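Local coordinates for ribosomal protein uL16 3-hydroxylase (Escherichia coli, PDB 4CCL), which catalyses the 2-oxoglutarate- and iron-dependent hydroxylation of an arginine side chain in ribosomal protein uL16, working as a homodimer, at residues Q135-E146 against F165-G176; N226-P234 against E246-M254. One frame throughout, in Å; residues are numbered along the deposited sequence.

How the contacts relate
The two contacts lie on opposite sides of the chain's centre, with centres about 57 Å apart and nearest atoms about 36 Å apart, so they do not touch. Contact 1 comes first along the chain and is complete before contact 2 begins. It pairs strands 140-145 and 167-173 in a three-stranded antiparallel sheet of the JmjC domain, with strand 187-191 on the other flank of 140-145. Contact 2 shares no strand or helix with it: the loop after helix 207-220 lies against helix 244-258, among residues of the second subunit. One contact thus carries an arginine inferred to bind substrate, while the other belongs to the homodimer interface.

Contact 1. Residues Q135-E146 against F165-G176; sequences QGTGRRRWRVGE and FEAIIDEELEPG. With SO4 (sulfate ion), chain L.
Asp-170 OD2 is gripped by two arginines of the facing strand: Arg-141 NH2 donates to Asp-170 OD2 at 2.7 Å, and Arg-143 NE adds a weak bond. Strands 140-145 and 169-173 run antiparallel in a sheet of the JmjC (cupin-type) fold. Arg-141, extended with CG anti to the backbone N (chi1 180°), meets the carboxylate side-on: Arg-141 NE reaches Asp-170 OD1 at 2.9 Å, both oxygens use their syn lone pairs, and the nearly coplanar groups fix the acid's rotation. Arg-143 meets it with its plane steeply turned, while Arg-143 NH2 bonds Phe-165 O at 2.8 Å and NH1 lies over the Phe-165 ring. A classic beta bulge sets Ile-168 and Ile-169 together opposite Val-144.

On the other face of the sheet from these charges, Leu-173 CD2 packs on Trp-142 CD1 (3.5 Å), and Val-144 lies beside Ile-169. Asn-197 OD1 accepts bonds from Trp-142 NE1 and Arg-140 NH1. Arg-140, inferred to bind substrate, curls away from strand 169-173 toward a sulfate that Ser-114 also holds and that probably came from the crystallisation liquor. There Arg-140 NH1 donates to sulfate O3 at 2.7 Å, with the anion at the guanidinium edge.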
loop_
_atom_site.group_PDB
_atom_site.type_symbol
_atom_site.label_atom_id
_atom_site.label_comp_id
_atom_site.label_asym_id
_atom_site.label_seq_id
_atom_site.Cartn_x
_atom_site.Cartn_y
_atom_site.Cartn_z
ATOM N N GLN B 135 -27.957 28.345 6.139
ATOM C CA GLN B 135 -29.295 28.274 6.707
ATOM C C GLN B 135 -30.356 28.431 5.624
ATOM O O GLN B 135 -30.343 29.397 4.861
ATOM C CB GLN B 135 -29.487 29.338 7.790
ATOM C CG GLN B 135 -30.883 29.348 8.407
ATOM C CD GLN B 135 -31.180 28.095 9.209
ATOM O OE1 GLN B 135 -30.359 27.648 10.010
ATOM N NE2 GLN B 135 -32.357 27.517 8.993
ATOM N N GLY B 136 -31.263 27.462 5.567
ATOM C CA GLY B 136 -32.410 27.491 4.676
ATOM C C GLY B 136 -33.639 27.958 5.433
ATOM O O GLY B 136 -33.537 28.807 6.319
ATOM N N THR B 137 -34.801 27.422 5.070
ATOM C CA THR B 137 -36.042 27.730 5.773
ATOM C C THR B 137 -35.913 27.422 7.258
ATOM O O THR B 137 -35.223 26.480 7.646
ATOM C CB THR B 137 -37.225 26.893 5.247
ATOM O OG1 THR B 137 -37.034 25.518 5.607
ATOM C CG2 THR B 137 -37.349 27.010 3.740
ATOM N N GLY B 138 -36.577 28.223 8.083
ATOM C CA GLY B 138 -36.565 28.017 9.517
ATOM C C GLY B 138 -35.376 28.667 10.189
ATOM O O GLY B 138 -34.728 29.539 9.610
ATOM N N ARG B 139 -35.101 28.253 11.423
ATOM C CA ARG B 139 -33.984 28.801 12.185
ATOM C C ARG B 139 -33.305 27.749 13.055
ATOM O O ARG B 139 -33.950 26.825 13.552
ATOM C CB ARG B 139 -34.444 29.969 13.066
ATOM C CG ARG B 139 -34.835 31.223 12.302
ATOM C CD ARG B 139 -35.080 32.403 13.223
ATOM N NE ARG B 139 -35.965 32.069 14.331
ATOM C CZ ARG B 139 -35.592 32.066 15.606
ATOM N NH1 ARG B 139 -34.348 32.390 15.935
ATOM N NH2 ARG B 139 -36.466 31.745 16.552
ATOM N N ARG B 140 -31.998 27.900 13.233
ATOM C CA ARG B 140 -31.242 27.034 14.125
ATOM C C ARG B 140 -30.312 27.852 14.995
ATOM O O ARG B 140 -29.849 28.924 14.602
ATOM C CB ARG B 140 -30.415 26.015 13.341
ATOM C CG ARG B 140 -31.207 25.208 12.346
ATOM C CD ARG B 140 -30.384 24.082 11.763
ATOM N NE ARG B 140 -30.379 22.903 12.622
ATOM C CZ ARG B 140 -29.518 21.900 12.500
ATOM N NH1 ARG B 140 -28.579 21.941 11.563
ATOM N NH2 ARG B 140 -29.585 20.859 13.319
ATOM N N ARG B 141 -30.052 27.339 16.189
ATOM C CA ARG B 141 -29.014 27.883 17.038
ATOM C C ARG B 141 -27.734 27.125 16.737
ATOM O O ARG B 141 -27.691 25.897 16.851
ATOM C CB ARG B 141 -29.385 27.729 18.510
ATOM C CG ARG B 141 -28.340 28.265 19.473
ATOM C CD ARG B 141 -28.756 27.991 20.905
ATOM N NE ARG B 141 -27.789 28.492 21.877
ATOM C CZ ARG B 141 -27.891 28.298 23.187
ATOM N NH1 ARG B 141 -28.914 27.614 23.676
ATOM N NH2 ARG B 141 -26.969 28.785 24.007
ATOM N N TRP B 142 -26.711 27.864 16.324
ATOM C CA TRP B 142 -25.391 27.312 16.066
ATOM C C TRP B 142 -24.368 27.832 17.066
ATOM O O TRP B 142 -24.335 29.026 17.401
ATOM C CB TRP B 142 -24.936 27.608 14.634
ATOM C CG TRP B 142 -25.407 26.585 13.656
ATOM C CD1 TRP B 142 -26.440 26.704 12.783
ATOM C CD2 TRP B 142 -24.858 25.265 13.471
ATOM N NE1 TRP B 142 -26.571 25.545 12.053
ATOM C CE2 TRP B 142 -25.634 24.664 12.448
ATOM C CE3 TRP B 142 -23.816 24.560 14.055
ATOM C CZ2 TRP B 142 -25.361 23.361 12.015
ATOM C CZ3 TRP B 142 -23.560 23.272 13.615
ATOM C CH2 TRP B 142 -24.334 22.687 12.603
ATOM N N ARG B 143 -23.541 26.905 17.533
ATOM C CA ARG B 143 -22.511 27.173 18.517
ATOM C C ARG B 143 -21.184 26.588 18.047
ATOM O O ARG B 143 -21.127 25.451 17.581
ATOM C CB ARG B 143 -22.901 26.588 19.876
ATOM C CG ARG B 143 -24.178 27.183 20.461
ATOM C CD ARG B 143 -24.575 26.524 21.776
ATOM N NE ARG B 143 -23.597 26.770 22.832
ATOM C CZ ARG B 143 -22.725 25.868 23.270
ATOM N NH1 ARG B 143 -22.710 24.650 22.748
ATOM N NH2 ARG B 143 -21.871 26.185 24.234
ATOM N N VAL B 144 -20.124 27.382 18.147
ATOM C CA VAL B 144 -18.784 26.926 17.810
ATOM C C VAL B 144 -17.835 27.262 18.952
ATOM O O VAL B 144 -17.807 28.398 19.430
ATOM C CB VAL B 144 -18.259 27.592 16.523
ATOM C CG1 VAL B 144 -16.974 26.912 16.070
ATOM C CG2 VAL B 144 -19.307 27.538 15.422
ATOM N N GLY B 145 -17.059 26.274 19.389
ATOM C CA GLY B 145 -16.098 26.488 20.453
ATOM C C GLY B 145 -14.705 26.741 19.920
ATOM O O GLY B 145 -14.447 26.583 18.726
ATOM N N GLU B 146 -13.800 27.132 20.810
ATOM C CA GLU B 146 -12.413 27.349 20.434
ATOM C C GLU B 146 -11.796 26.009 20.046
ATOM O O GLU B 146 -12.282 24.953 20.453
ATOM C CB GLU B 146 -11.643 27.996 21.590
ATOM C CG GLU B 146 -10.235 28.452 21.244
ATOM C CD GLU B 146 -10.192 29.338 20.013
ATOM O OE1 GLU B 146 -10.421 30.560 20.145
ATOM O OE2 GLU B 146 -9.920 28.815 18.913
ATOM N N PHE B 165 -18.940 22.340 25.138
ATOM C CA PHE B 165 -17.853 23.305 25.066
ATOM C C PHE B 165 -18.338 24.724 25.319
ATOM O O PHE B 165 -19.521 25.027 25.170
ATOM C CB PHE B 165 -17.180 23.222 23.693
ATOM C CG PHE B 165 -18.145 23.300 22.542
ATOM C CD1 PHE B 165 -18.530 24.526 22.022
ATOM C CD2 PHE B 165 -18.668 22.147 21.980
ATOM C CE1 PHE B 165 -19.418 24.600 20.967
ATOM C CE2 PHE B 165 -19.558 22.216 20.923
ATOM C CZ PHE B 165 -19.932 23.444 20.417
ATOM N N GLU B 166 -17.408 25.591 25.705
ATOM C CA GLU B 166 -17.687 27.011 25.834
ATOM C C GLU B 166 -17.624 27.638 24.449
ATOM O O GLU B 166 -16.599 27.567 23.771
ATOM C CB GLU B 166 -16.666 27.664 26.763
ATOM C CG GLU B 166 -16.703 29.177 26.777
ATOM C CD GLU B 166 -15.761 29.761 27.809
ATOM O OE1 GLU B 166 -15.422 29.044 28.775
ATOM O OE2 GLU B 166 -15.353 30.932 27.653
ATOM N N ALA B 167 -18.727 28.246 24.029
ATOM C CA ALA B 167 -18.852 28.737 22.661
ATOM C C ALA B 167 -18.160 30.077 22.428
ATOM O O ALA B 167 -18.363 31.029 23.183
ATOM C CB ALA B 167 -20.321 28.829 22.267
ATOM N N ILE B 168 -17.328 30.140 21.390
ATOM C CA ILE B 168 -16.822 31.420 20.912
ATOM C C ILE B 168 -17.796 32.005 19.894
ATOM O O ILE B 168 -17.697 33.172 19.522
ATOM C CB ILE B 168 -15.413 31.305 20.291
ATOM C CG1 ILE B 168 -15.455 30.515 18.982
ATOM C CG2 ILE B 168 -14.449 30.673 21.280
ATOM C CD1 ILE B 168 -14.108 30.403 18.297
ATOM N N ILE B 169 -18.731 31.177 19.435
ATOM C CA ILE B 169 -19.838 31.657 18.615
ATOM C C ILE B 169 -21.142 31.040 19.101
ATOM O O ILE B 169 -21.273 29.828 19.123
ATOM C CB ILE B 169 -19.649 31.310 17.119
ATOM C CG1 ILE B 169 -18.486 32.102 16.515
ATOM C CG2 ILE B 169 -20.926 31.591 16.338
ATOM C CD1 ILE B 169 -18.182 31.745 15.073
ATOM N N ASP B 170 -22.095 31.867 19.515
ATOM C CA ASP B 170 -23.436 31.369 19.799
ATOM C C ASP B 170 -24.437 32.291 19.113
ATOM O O ASP B 170 -24.596 33.442 19.519
ATOM C CB ASP B 170 -23.672 31.347 21.315
ATOM C CG ASP B 170 -24.900 30.543 21.712
ATOM O OD1 ASP B 170 -25.872 30.499 20.930
ATOM O OD2 ASP B 170 -24.893 29.952 22.814
ATOM N N GLU B 171 -25.146 31.779 18.107
ATOM C CA GLU B 171 -26.028 32.634 17.305
ATOM C C GLU B 171 -27.221 31.881 16.730
ATOM O O GLU B 171 -27.213 30.659 16.643
ATOM C CB GLU B 171 -25.260 33.308 16.155
ATOM C CG GLU B 171 -24.186 34.307 16.575
ATOM C CD GLU B 171 -23.760 35.230 15.453
ATOM O OE1 GLU B 171 -24.584 35.495 14.552
ATOM O OE2 GLU B 171 -22.599 35.695 15.474
ATOM N N GLU B 172 -28.250 32.626 16.342
ATOM C CA GLU B 172 -29.388 32.059 15.631
ATOM C C GLU B 172 -29.303 32.454 14.165
ATOM O O GLU B 172 -29.227 33.639 13.841
ATOM C CB GLU B 172 -30.697 32.572 16.219
ATOM C CG GLU B 172 -30.878 32.278 17.693
ATOM C CD GLU B 172 -32.053 33.028 18.287
ATOM O OE1 GLU B 172 -32.469 34.046 17.695
ATOM O OE2 GLU B 172 -32.565 32.597 19.342
ATOM N N LEU B 173 -29.321 31.466 13.280
ATOM C CA LEU B 173 -29.118 31.725 11.857
ATOM C C LEU B 173 -30.424 31.923 11.094
ATOM O O LEU B 173 -31.325 31.085 11.142
ATOM C CB LEU B 173 -28.279 30.613 11.219
ATOM C CG LEU B 173 -26.764 30.837 11.144
ATOM C CD1 LEU B 173 -26.209 31.391 12.444
ATOM C CD2 LEU B 173 -26.044 29.549 10.771
ATOM N N GLU B 174 -30.518 33.051 10.403
ATOM C CA GLU B 174 -31.665 33.346 9.560
ATOM C C GLU B 174 -31.387 32.762 8.178
ATOM O O GLU B 174 -30.229 32.531 7.833
ATOM C CB GLU B 174 -31.872 34.861 9.480
ATOM C CG GLU B 174 -31.718 35.596 10.813
ATOM C CD GLU B 174 -32.912 35.429 11.740
ATOM O OE1 GLU B 174 -33.814 34.626 11.422
ATOM O OE2 GLU B 174 -32.953 36.108 12.789
ATOM N N PRO B 175 -32.444 32.495 7.388
ATOM C CA PRO B 175 -32.234 31.984 6.027
ATOM C C PRO B 175 -31.320 32.886 5.201
ATOM O O PRO B 175 -31.525 34.099 5.156
ATOM C CB PRO B 175 -33.650 31.967 5.431
ATOM C CG PRO B 175 -34.498 32.784 6.370
ATOM C CD PRO B 175 -33.875 32.601 7.715
ATOM N N GLY B 176 -30.322 32.288 4.557
ATOM C CA GLY B 176 -29.341 33.035 3.793
ATOM C C GLY B 176 -28.012 33.177 4.513
ATOM O O GLY B 176 -26.989 33.465 3.890
HETATM S S SO4 L . -26.147 19.459 10.527
HETATM O O1 SO4 L . -26.538 20.263 9.373
HETATM O O2 SO4 L . -24.697 19.290 10.546
HETATM O O3 SO4 L . -26.555 20.130 11.757
HETATM O O4 SO4 L . -26.796 18.155 10.433
#

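Contact 2. Residues N226-P234 against E246-M254; sequences NYYSDPDVP and EMDKLREMM
Tyr-228 lays its ring across the side chains of helix 244-258, and each neighbour meets it differently. The side chain of Lys-249 crosses the Tyr-228 side chain at about a right angle and bends to bring its ammonium over one face of the ring: Lys-249 NZ sits 4.0 Å from the centroid of the Tyr-228 ring and 22° off its normal, a cation-pi contact displaced toward the rim. The same NZ is modelled against Ser-229 O so closely that the bond between them is doubtful in detail. Leu-250 also crosses the Tyr-228 side chain at about a right angle, Leu-250 CD2 lying 3.6 Å from Tyr-228 CD2. Selenomethionine Met-253 takes the edge in a Met-aromatic contact, its SE 5.3 Å from the centroid of the Tyr-228 ring. The Met-253 methyl continues to the backbone, with Met-253 CE 3.6 Å from Asn-226 O.

With CG anti to the backbone N (chi1 174°), Tyr-228 sends its hydroxyl toward Glu-246. The two side chains cross obliquely, and a water lies between Tyr-228 OH, Asp-230 OD2 and Glu-246 OE2, although some of its distances are too short to weigh. An alanine here removes the ring, which would probably leave the Lys-249 ammonium without its cation-pi partner and open a gap beside Leu-250 and Met-253.

Both acids at this water have further partners: Arg-236 pairs with Glu-246 OE1, and Arg-107 of the second subunit with Asp-230 OD2. Trp-106 of the second subunit donates to Glu-246 OE2, and Thr-207 of that subunit bonds Asn-226. The contact therefore joins the loop between helix 207-220 and strand 241-242 to helix 244-258 within the dimer interface.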
loop_
_atom_site.group_PDB
_atom_site.type_symbol
_atom_site.label_atom_id
_atom_site.label_comp_id
_atom_site.label_asym_id
_atom_site.label_seq_id
_atom_site.Cartn_x
_atom_site.Cartn_y
_atom_site.Cartn_z
ATOM N N ASN B 226 12.110 -2.663 -10.058
ATOM C CA ASN B 226 13.567 -2.710 -10.007
ATOM C C ASN B 226 14.084 -3.196 -8.656
ATOM O O ASN B 226 13.727 -2.655 -7.611
ATOM C CB ASN B 226 14.157 -1.339 -10.337
ATOM C CG ASN B 226 13.750 -0.276 -9.339
ATOM O OD1 ASN B 226 12.601 -0.227 -8.899
ATOM N ND2 ASN B 226 14.696 0.576 -8.965
ATOM N N TYR B 227 14.922 -4.224 -8.684
ATOM C CA TYR B 227 15.441 -4.829 -7.460
ATOM C C TYR B 227 16.648 -4.109 -6.868
ATOM O O TYR B 227 17.451 -3.525 -7.594
ATOM C CB TYR B 227 15.759 -6.305 -7.687
ATOM C CG TYR B 227 14.522 -7.155 -7.826
ATOM C CD1 TYR B 227 13.825 -7.207 -9.022
ATOM C CD2 TYR B 227 14.039 -7.890 -6.753
ATOM C CE1 TYR B 227 12.688 -7.976 -9.153
ATOM C CE2 TYR B 227 12.903 -8.662 -6.875
ATOM C CZ TYR B 227 12.233 -8.703 -8.078
ATOM O OH TYR B 227 11.100 -9.471 -8.207
ATOM N N TYR B 228 16.746 -4.135 -5.542
ATOM C CA TYR B 228 17.936 -3.682 -4.836
ATOM C C TYR B 228 19.138 -4.452 -5.369
ATOM O O TYR B 228 19.056 -5.662 -5.586
ATOM C CB TYR B 228 17.771 -3.919 -3.330
ATOM C CG TYR B 228 19.002 -3.613 -2.495
ATOM C CD1 TYR B 228 19.987 -4.575 -2.289
ATOM C CD2 TYR B 228 19.167 -2.369 -1.897
ATOM C CE1 TYR B 228 21.107 -4.302 -1.527
ATOM C CE2 TYR B 228 20.286 -2.087 -1.129
ATOM C CZ TYR B 228 21.251 -3.058 -0.949
ATOM O OH TYR B 228 22.364 -2.786 -0.186
ATOM N N SER B 229 20.246 -3.754 -5.590
ATOM C CA SER B 229 21.441 -4.378 -6.147
ATOM C C SER B 229 22.700 -3.875 -5.451
ATOM O O SER B 229 22.814 -2.689 -5.139
ATOM C CB SER B 229 21.531 -4.116 -7.651
ATOM O OG SER B 229 21.824 -2.756 -7.913
ATOM N N ASP B 230 23.638 -4.783 -5.201
ATOM C CA ASP B 230 24.847 -4.440 -4.458
ATOM C C ASP B 230 26.114 -5.120 -4.986
ATOM O O ASP B 230 26.689 -5.967 -4.308
ATOM C CB ASP B 230 24.651 -4.762 -2.974
ATOM C CG ASP B 230 24.123 -6.167 -2.747
ATOM O OD1 ASP B 230 23.827 -6.862 -3.743
ATOM O OD2 ASP B 230 23.990 -6.570 -1.573
ATOM N N PRO B 231 26.559 -4.740 -6.194
ATOM C CA PRO B 231 27.802 -5.298 -6.745
ATOM C C PRO B 231 28.998 -4.838 -5.920
ATOM O O PRO B 231 30.041 -5.486 -5.868
ATOM C CB PRO B 231 27.865 -4.683 -8.145
ATOM C CG PRO B 231 27.097 -3.403 -8.031
ATOM C CD PRO B 231 25.985 -3.696 -7.062
ATOM N N ASP B 232 28.806 -3.698 -5.273
ATOM C CA ASP B 232 29.801 -3.047 -4.431
ATOM C C ASP B 232 29.691 -3.411 -2.951
ATOM O O ASP B 232 30.329 -2.774 -2.110
ATOM C CB ASP B 232 29.851 -1.538 -4.675
ATOM C CG ASP B 232 30.661 -1.185 -5.913
ATOM O OD1 ASP B 232 31.530 -1.999 -6.299
ATOM O OD2 ASP B 232 30.433 -0.106 -6.498
ATOM N N VAL B 233 28.867 -4.418 -2.651
ATOM C CA VAL B 233 28.294 -4.645 -1.324
ATOM C C VAL B 233 29.323 -4.548 -0.206
ATOM O O VAL B 233 30.365 -5.204 -0.237
ATOM C CB VAL B 233 27.623 -6.050 -1.258
ATOM C CG1 VAL B 233 28.540 -7.130 -1.836
ATOM C CG2 VAL B 233 27.209 -6.405 0.164
ATOM N N PRO B 234 29.037 -3.676 0.775
ATOM C CA PRO B 234 29.984 -3.239 1.804
ATOM C C PRO B 234 30.359 -4.320 2.804
ATOM O O PRO B 234 29.535 -5.175 3.135
ATOM C CB PRO B 234 29.231 -2.111 2.511
ATOM C CG PRO B 234 27.798 -2.419 2.290
ATOM C CD PRO B 234 27.724 -3.019 0.924
ATOM N N GLU B 246 22.962 0.793 3.450
ATOM C CA GLU B 246 22.018 -0.110 2.802
ATOM C C GLU B 246 20.577 0.345 3.024
ATOM O O GLU B 246 19.767 0.344 2.092
ATOM C CB GLU B 246 22.232 -1.540 3.298
ATOM C CG GLU B 246 23.684 -1.986 3.200
ATOM C CD GLU B 246 23.888 -3.441 3.566
ATOM O OE1 GLU B 246 23.856 -3.767 4.771
ATOM O OE2 GLU B 246 24.094 -4.260 2.644
HETATM N N MSE B 247 20.271 0.743 4.257
HETATM C CA MSE B 247 18.976 1.335 4.581
HETATM C C MSE B 247 18.728 2.557 3.709
HETATM O O MSE B 247 17.640 2.731 3.153
HETATM C CB MSE B 247 18.927 1.750 6.053
HETATM C CG MSE B 247 19.118 0.608 7.034
HETATM SE SE MSE B 247 17.631 -0.652 7.008
HETATM C CE MSE B 247 16.223 0.517 7.686
ATOM N N ASP B 248 19.752 3.401 3.607
ATOM C CA ASP B 248 19.686 4.614 2.805
ATOM C C ASP B 248 19.392 4.311 1.342
ATOM O O ASP B 248 18.576 4.988 0.724
ATOM C CB ASP B 248 20.983 5.421 2.923
ATOM C CG ASP B 248 21.101 6.147 4.247
ATOM O OD1 ASP B 248 20.056 6.375 4.897
ATOM O OD2 ASP B 248 22.238 6.495 4.632
ATOM N N LYS B 249 20.059 3.301 0.792
ATOM C CA LYS B 249 19.823 2.905 -0.591
ATOM C C LYS B 249 18.375 2.444 -0.752
ATOM O O LYS B 249 17.651 2.901 -1.653
ATOM C CB LYS B 249 20.798 1.795 -0.999
ATOM C CG LYS B 249 21.022 1.677 -2.498
ATOM C CD LYS B 249 22.465 1.308 -2.822
ATOM C CE LYS B 249 22.657 -0.196 -2.934
ATOM N NZ LYS B 249 22.016 -0.750 -4.161
ATOM N N LEU B 250 17.961 1.558 0.152
ATOM C CA LEU B 250 16.608 1.009 0.163
ATOM C C LEU B 250 15.524 2.088 0.163
ATOM O O LEU B 250 14.600 2.042 -0.648
ATOM C CB LEU B 250 16.427 0.077 1.362
ATOM C CG LEU B 250 17.152 -1.269 1.285
ATOM C CD1 LEU B 250 17.367 -1.849 2.675
ATOM C CD2 LEU B 250 16.382 -2.248 0.409
ATOM N N ARG B 251 15.639 3.057 1.068
ATOM C CA ARG B 251 14.681 4.160 1.127
ATOM C C ARG B 251 14.775 5.057 -0.106
ATOM O O ARG B 251 13.760 5.560 -0.621
ATOM C CB ARG B 251 14.873 4.974 2.412
ATOM C CG ARG B 251 14.821 6.478 2.224
ATOM C CD ARG B 251 14.575 7.181 3.545
ATOM N NE ARG B 251 15.280 6.544 4.653
ATOM C CZ ARG B 251 16.518 6.848 5.026
ATOM N NH1 ARG B 251 17.202 7.780 4.378
ATOM N NH2 ARG B 251 17.071 6.212 6.050
ATOM N N GLU B 252 16.002 5.234 -0.586
ATOM C CA GLU B 252 16.262 6.073 -1.744
ATOM C C GLU B 252 15.527 5.517 -2.950
ATOM O O GLU B 252 15.092 6.270 -3.823
ATOM C CB GLU B 252 17.764 6.169 -2.017
ATOM C CG GLU B 252 18.179 7.425 -2.758
ATOM C CD GLU B 252 17.745 8.696 -2.046
ATOM O OE1 GLU B 252 17.774 8.730 -0.795
ATOM O OE2 GLU B 252 17.369 9.661 -2.744
HETATM N N MSE B 253 15.384 4.196 -2.991
HETATM C CA MSE B 253 14.547 3.574 -4.014
HETATM C C MSE B 253 13.103 4.090 -3.972
HETATM O O MSE B 253 12.561 4.518 -4.995
HETATM C CB MSE B 253 14.586 2.048 -3.900
HETATM C CG MSE B 253 15.865 1.437 -4.450
HETATM SE SE MSE B 253 16.271 -0.334 -3.741
HETATM C CE MSE B 253 14.763 -1.337 -4.448
HETATM N N MSE B 254 12.489 4.063 -2.793
HETATM C CA MSE B 254 11.115 4.536 -2.646
HETATM C C MSE B 254 10.963 6.012 -2.994
HETATM O O MSE B 254 10.046 6.391 -3.735
HETATM C CB MSE B 254 10.597 4.286 -1.229
HETATM C CG MSE B 254 9.849 2.982 -1.048
HETATM SE SE MSE B 254 9.568 2.617 0.845
HETATM C CE MSE B 254 11.372 3.009 1.451
HETATM O O HOH W 1 12.683 3.025 -7.709
HETATM O O HOH W 2 24.157 -4.526 0.226
#